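Side-chain contacts in aminotransferase AspB (PDB 3EZS), which probably acts as a pyridoxal-phosphate-dependent transaminase of the class I and II aminotransferase family: residues 95-100 against 258-263; 222-227 against 247-252. All coordinates share one frame; numbering follows the deposited sequence.

Contact 1: 95-100 against 258-263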
# COMPACT_ATOMS: atom_id res chain seq x y z
N LEU A 95 -0.57 10.72 1.05
CA LEU A 95 -1.48 11.84 0.75
C LEU A 95 -2.94 11.39 0.77
O LEU A 95 -3.85 12.15 1.13
CB LEU A 95 -1.17 12.48 -0.63
CG LEU A 95 0.14 13.28 -0.80
CD1 LEU A 95 0.49 13.53 -2.30
CD2 LEU A 95 0.01 14.59 -0.03
N PHE A 96 -3.17 10.13 0.42
CA PHE A 96 -4.51 9.61 0.41
C PHE A 96 -5.00 9.19 1.80
O PHE A 96 -6.14 9.49 2.16
CB PHE A 96 -4.65 8.42 -0.53
CG PHE A 96 -6.04 7.85 -0.55
CD1 PHE A 96 -7.06 8.53 -1.19
CD2 PHE A 96 -6.35 6.69 0.14
CE1 PHE A 96 -8.35 8.04 -1.19
CE2 PHE A 96 -7.63 6.20 0.14
CZ PHE A 96 -8.64 6.88 -0.53
N ASN A 97 -4.16 8.49 2.55
CA ASN A 97 -4.62 7.95 3.84
C ASN A 97 -4.31 8.76 5.07
O ASN A 97 -4.95 8.55 6.10
CB ASN A 97 -4.20 6.46 4.03
CG ASN A 97 -2.71 6.29 4.25
OD1 ASN A 97 -2.12 6.95 5.09
ND2 ASN A 97 -2.09 5.39 3.48
N PHE A 98 -3.36 9.68 5.02
CA PHE A 98 -3.05 10.44 6.23
C PHE A 98 -4.28 11.23 6.73
O PHE A 98 -4.57 11.22 7.92
CB PHE A 98 -1.83 11.36 6.07
CG PHE A 98 -1.37 11.98 7.37
CD1 PHE A 98 -0.60 11.24 8.27
CD2 PHE A 98 -1.70 13.28 7.70
CE1 PHE A 98 -0.18 11.78 9.46
CE2 PHE A 98 -1.29 13.84 8.92
CZ PHE A 98 -0.53 13.09 9.79
N PRO A 99 -5.00 11.91 5.82
CA PRO A 99 -6.19 12.62 6.31
C PRO A 99 -7.24 11.72 6.99
O PRO A 99 -7.83 12.16 7.98
CB PRO A 99 -6.76 13.27 5.04
CG PRO A 99 -5.54 13.36 4.08
CD PRO A 99 -4.79 12.10 4.37
N SER A 100 -7.47 10.50 6.50
CA SER A 100 -8.43 9.60 7.16
C SER A 100 -7.89 9.18 8.53
O SER A 100 -8.65 8.94 9.46
CB SER A 100 -8.79 8.36 6.31
OG SER A 100 -7.70 7.46 6.14
N ALA A 258 0.70 -0.05 10.84
CA ALA A 258 0.95 -1.47 11.12
C ALA A 258 -0.08 -2.34 10.42
O ALA A 258 0.24 -3.43 9.99
CB ALA A 258 0.94 -1.74 12.64
N TYR A 259 -1.32 -1.83 10.30
CA TYR A 259 -2.45 -2.54 9.71
C TYR A 259 -2.63 -2.44 8.18
O TYR A 259 -3.34 -3.26 7.59
CB TYR A 259 -3.75 -1.97 10.30
CG TYR A 259 -3.89 -2.15 11.79
CD1 TYR A 259 -4.44 -3.33 12.31
CD2 TYR A 259 -3.47 -1.16 12.67
CE1 TYR A 259 -4.57 -3.51 13.69
CE2 TYR A 259 -3.60 -1.32 14.04
CZ TYR A 259 -4.15 -2.49 14.55
OH TYR A 259 -4.27 -2.66 15.93
N LEU A 260 -2.00 -1.45 7.56
CA LEU A 260 -2.27 -1.14 6.16
C LEU A 260 -1.61 -2.00 5.09
O LEU A 260 -2.13 -2.06 3.98
CB LEU A 260 -1.92 0.32 5.90
CG LEU A 260 -2.56 1.37 6.81
CD1 LEU A 260 -1.95 2.72 6.49
CD2 LEU A 260 -4.08 1.39 6.66
N GLY A 261 -0.47 -2.63 5.39
CA GLY A 261 0.22 -3.48 4.42
C GLY A 261 0.92 -2.76 3.28
O GLY A 261 1.03 -3.31 2.16
N TYR A 262 1.38 -1.54 3.54
CA TYR A 262 2.17 -0.78 2.57
C TYR A 262 3.66 -1.10 2.75
O TYR A 262 4.44 -0.24 3.19
CB TYR A 262 1.96 0.73 2.73
CG TYR A 262 0.65 1.29 2.21
CD1 TYR A 262 0.44 1.48 0.85
CD2 TYR A 262 -0.36 1.68 3.10
CE1 TYR A 262 -0.74 2.02 0.38
CE2 TYR A 262 -1.55 2.24 2.63
CZ TYR A 262 -1.73 2.40 1.26
OH TYR A 262 -2.91 2.95 0.77
N THR A 263 4.06 -2.32 2.39
CA THR A 263 5.44 -2.76 2.59
C THR A 263 6.12 -3.08 1.25
O THR A 263 5.48 -3.23 0.21
CB THR A 263 5.50 -3.97 3.52
OG1 THR A 263 4.73 -5.01 2.94
CG2 THR A 263 4.90 -3.62 4.91

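Contact 2: 222-227 against 247-252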
# COMPACT_ATOMS: atom_id res chain seq x y z
N ASN A 222 1.58 20.31 14.82
CA ASN A 222 0.56 20.47 13.78
C ASN A 222 1.07 20.48 12.32
O ASN A 222 0.27 20.69 11.40
CB ASN A 222 -0.27 21.75 14.02
CG ASN A 222 -1.22 21.63 15.19
OD1 ASN A 222 -1.08 20.77 16.05
ND2 ASN A 222 -2.23 22.49 15.20
N VAL A 223 2.36 20.23 12.11
CA VAL A 223 2.95 20.39 10.78
C VAL A 223 3.71 19.15 10.29
O VAL A 223 4.45 18.51 11.06
CB VAL A 223 3.88 21.63 10.76
CG1 VAL A 223 4.56 21.81 9.39
CG2 VAL A 223 3.09 22.90 11.16
N LEU A 224 3.51 18.84 9.01
CA LEU A 224 4.08 17.68 8.34
C LEU A 224 4.40 17.99 6.87
O LEU A 224 3.76 18.82 6.25
CB LEU A 224 3.09 16.50 8.40
CG LEU A 224 2.69 15.99 9.79
CD1 LEU A 224 1.27 15.58 9.82
CD2 LEU A 224 3.61 14.90 10.32
N VAL A 225 5.43 17.33 6.35
CA VAL A 225 5.86 17.49 4.97
C VAL A 225 5.96 16.08 4.41
O VAL A 225 6.32 15.15 5.12
CB VAL A 225 7.23 18.24 4.85
CG1 VAL A 225 7.14 19.71 5.35
CG2 VAL A 225 8.34 17.49 5.58
N ILE A 226 5.62 15.93 3.14
CA ILE A 226 5.60 14.64 2.46
C ILE A 226 6.59 14.67 1.29
O ILE A 226 6.55 15.57 0.47
CB ILE A 226 4.16 14.31 1.99
CG1 ILE A 226 3.26 14.08 3.21
CG2 ILE A 226 4.14 13.07 1.05
CD1 ILE A 226 1.80 13.76 2.89
N HIS A 227 7.50 13.70 1.25
CA HIS A 227 8.53 13.63 0.21
C HIS A 227 8.46 12.32 -0.55
O HIS A 227 7.87 11.35 -0.08
CB HIS A 227 9.92 13.85 0.83
CG HIS A 227 10.17 15.26 1.26
ND1 HIS A 227 11.01 16.12 0.57
CD2 HIS A 227 9.69 15.98 2.31
CE1 HIS A 227 11.04 17.29 1.18
NE2 HIS A 227 10.25 17.24 2.24
N SER A 247 5.98 14.78 15.84
CA SER A 247 6.28 13.45 16.35
C SER A 247 5.15 12.83 17.12
O SER A 247 5.14 11.63 17.28
CB SER A 247 7.54 13.48 17.22
OG SER A 247 7.40 14.34 18.34
N ARG A 248 4.22 13.64 17.63
CA ARG A 248 3.07 13.11 18.38
C ARG A 248 2.09 12.45 17.42
O ARG A 248 1.59 11.36 17.68
CB ARG A 248 2.37 14.21 19.20
CG ARG A 248 1.25 13.69 20.12
CD ARG A 248 0.41 14.82 20.74
NE ARG A 248 -0.31 15.58 19.71
CZ ARG A 248 -1.45 15.20 19.12
NH1 ARG A 248 -2.05 14.05 19.43
NH2 ARG A 248 -2.00 15.98 18.19
N LEU A 249 1.80 13.15 16.32
CA LEU A 249 0.95 12.61 15.27
C LEU A 249 1.62 11.42 14.56
O LEU A 249 0.96 10.43 14.28
CB LEU A 249 0.59 13.69 14.25
CG LEU A 249 -0.28 14.86 14.72
CD1 LEU A 249 -0.44 15.93 13.66
CD2 LEU A 249 -1.65 14.34 15.19
N LEU A 250 2.92 11.52 14.29
CA LEU A 250 3.64 10.42 13.60
C LEU A 250 3.75 9.12 14.41
O LEU A 250 3.78 8.04 13.85
CB LEU A 250 5.05 10.85 13.14
CG LEU A 250 5.12 11.88 11.99
CD1 LEU A 250 6.56 12.24 11.72
CD2 LEU A 250 4.42 11.38 10.72
N GLU A 251 3.79 9.23 15.74
CA GLU A 251 3.91 8.05 16.59
C GLU A 251 2.57 7.26 16.55
O GLU A 251 2.55 6.02 16.59
CB GLU A 251 4.33 8.46 18.01
CG GLU A 251 4.87 7.33 18.91
CD GLU A 251 6.17 6.70 18.39
OE1 GLU A 251 6.89 7.34 17.55
OE2 GLU A 251 6.45 5.56 18.81
N LYS A 252 1.47 7.99 16.45
CA LYS A 252 0.15 7.38 16.32
C LYS A 252 -0.04 6.84 14.88
O LYS A 252 -0.62 5.75 14.70
CB LYS A 252 -0.94 8.40 16.72
CG LYS A 252 -0.89 8.81 18.20
CD LYS A 252 -2.00 9.79 18.57

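Contact 1: 95-100 against 258-263
The first torsions of Asn97, on helix 92-102, and Tyr262, in the loop between helices 247-257 and 266-277, bring their side chains together from opposite directions. In Asn97, CG sits between the backbone N and the carbonyl carbon, chi1 70°. In Tyr262, CG lies anti to the carbonyl carbon, chi1 -75°. The amide nitrogen of Asn97 comes to the phenol: ND2 is 3.3 Å from CE2 of Tyr262 and 3.7 Å from its OH. The approach is oblique, with amide and ring planes 47° apart. Leu260 of the same loop adds a methyl, its CD1 lying 4.0 Å from ND2 of Asn97 and in plane at the edge of the Tyr262 ring. No hydrogen bond joins the two segments. The amide is gripped within its own subunit, OD1 by the Tyr253 hydroxyl and ND2 by the Glu93 carboxylate. The hydroxyl of Tyr262 bonds to the carbonyl of Leu260 of the second subunit, and its ring stacks on Tyr262 of that subunit. The contact is buried van der Waals packing of an amide and a phenol, whose polar atoms bond elsewhere, with a leucine methyl beside them. Two bonds fix the amide, and the phenol is committed to the dimer interface.

Contact 2: 222-227 against 247-252
Leu224, on strand 223-228, meets Leu249 and Leu250 of helix 247-257, and all three are buried. The contact between the two segments is apolar. CD2 of Leu224 lies 3.6 Å from CD2 of Leu250 and 3.8 Å from its CG. These two side chains slide past each other in opposite directions. The other branch of Leu224 faces Leu249, its CD1 being 4.2 Å from CD1 of that residue. One leucine of the strand thus touches two consecutive leucines of the helix, one with each methyl. With CG anti to the carbonyl carbon, chi1 -61°, Leu224 turns both methyls to the helix. Ile243 of the adjoining strand 241-245 touches both Leu224 and Leu250.

No hydrogen bond crosses between the segments. Asp246, just before the helix, links them instead. It takes the backbone N of Asn222 on OD2 and that of Arg248 on OD1. The carboxylate thus ties the residue just before the strand to the first turn of the helix. The amide ND2 of Asn222 bonds to Asp187.

The arrangement is a helix laid by its first turn against a beta-sheet. Here it belongs to the seven-stranded mixed sheet characteristic of fold type I pyridoxal-phosphate enzymes, to which class I and II aminotransferases belong, with strand 241-245 as its antiparallel member.

The centres of the two contacts lie about 13 Å apart, on the same side of the chain's centre. Contact 2 is nested along the chain within the loop closed by contact 1: the order is 95-100, 222-227, 247-252, 258-263. Helix 92-102 touches strand 223-228 directly, with Phe98 against Leu224 and Leu95 against Ile226. Helix 247-257 supplies the second segment of contact 2, and the loop after it supplies that of contact 1. Helices 92-102 and 247-257 both pack on strand 223-228, and Leu224 touches both. Contact 2 ties helix 247-257 to the sheet, while contact 1 reaches the border with the second subunit.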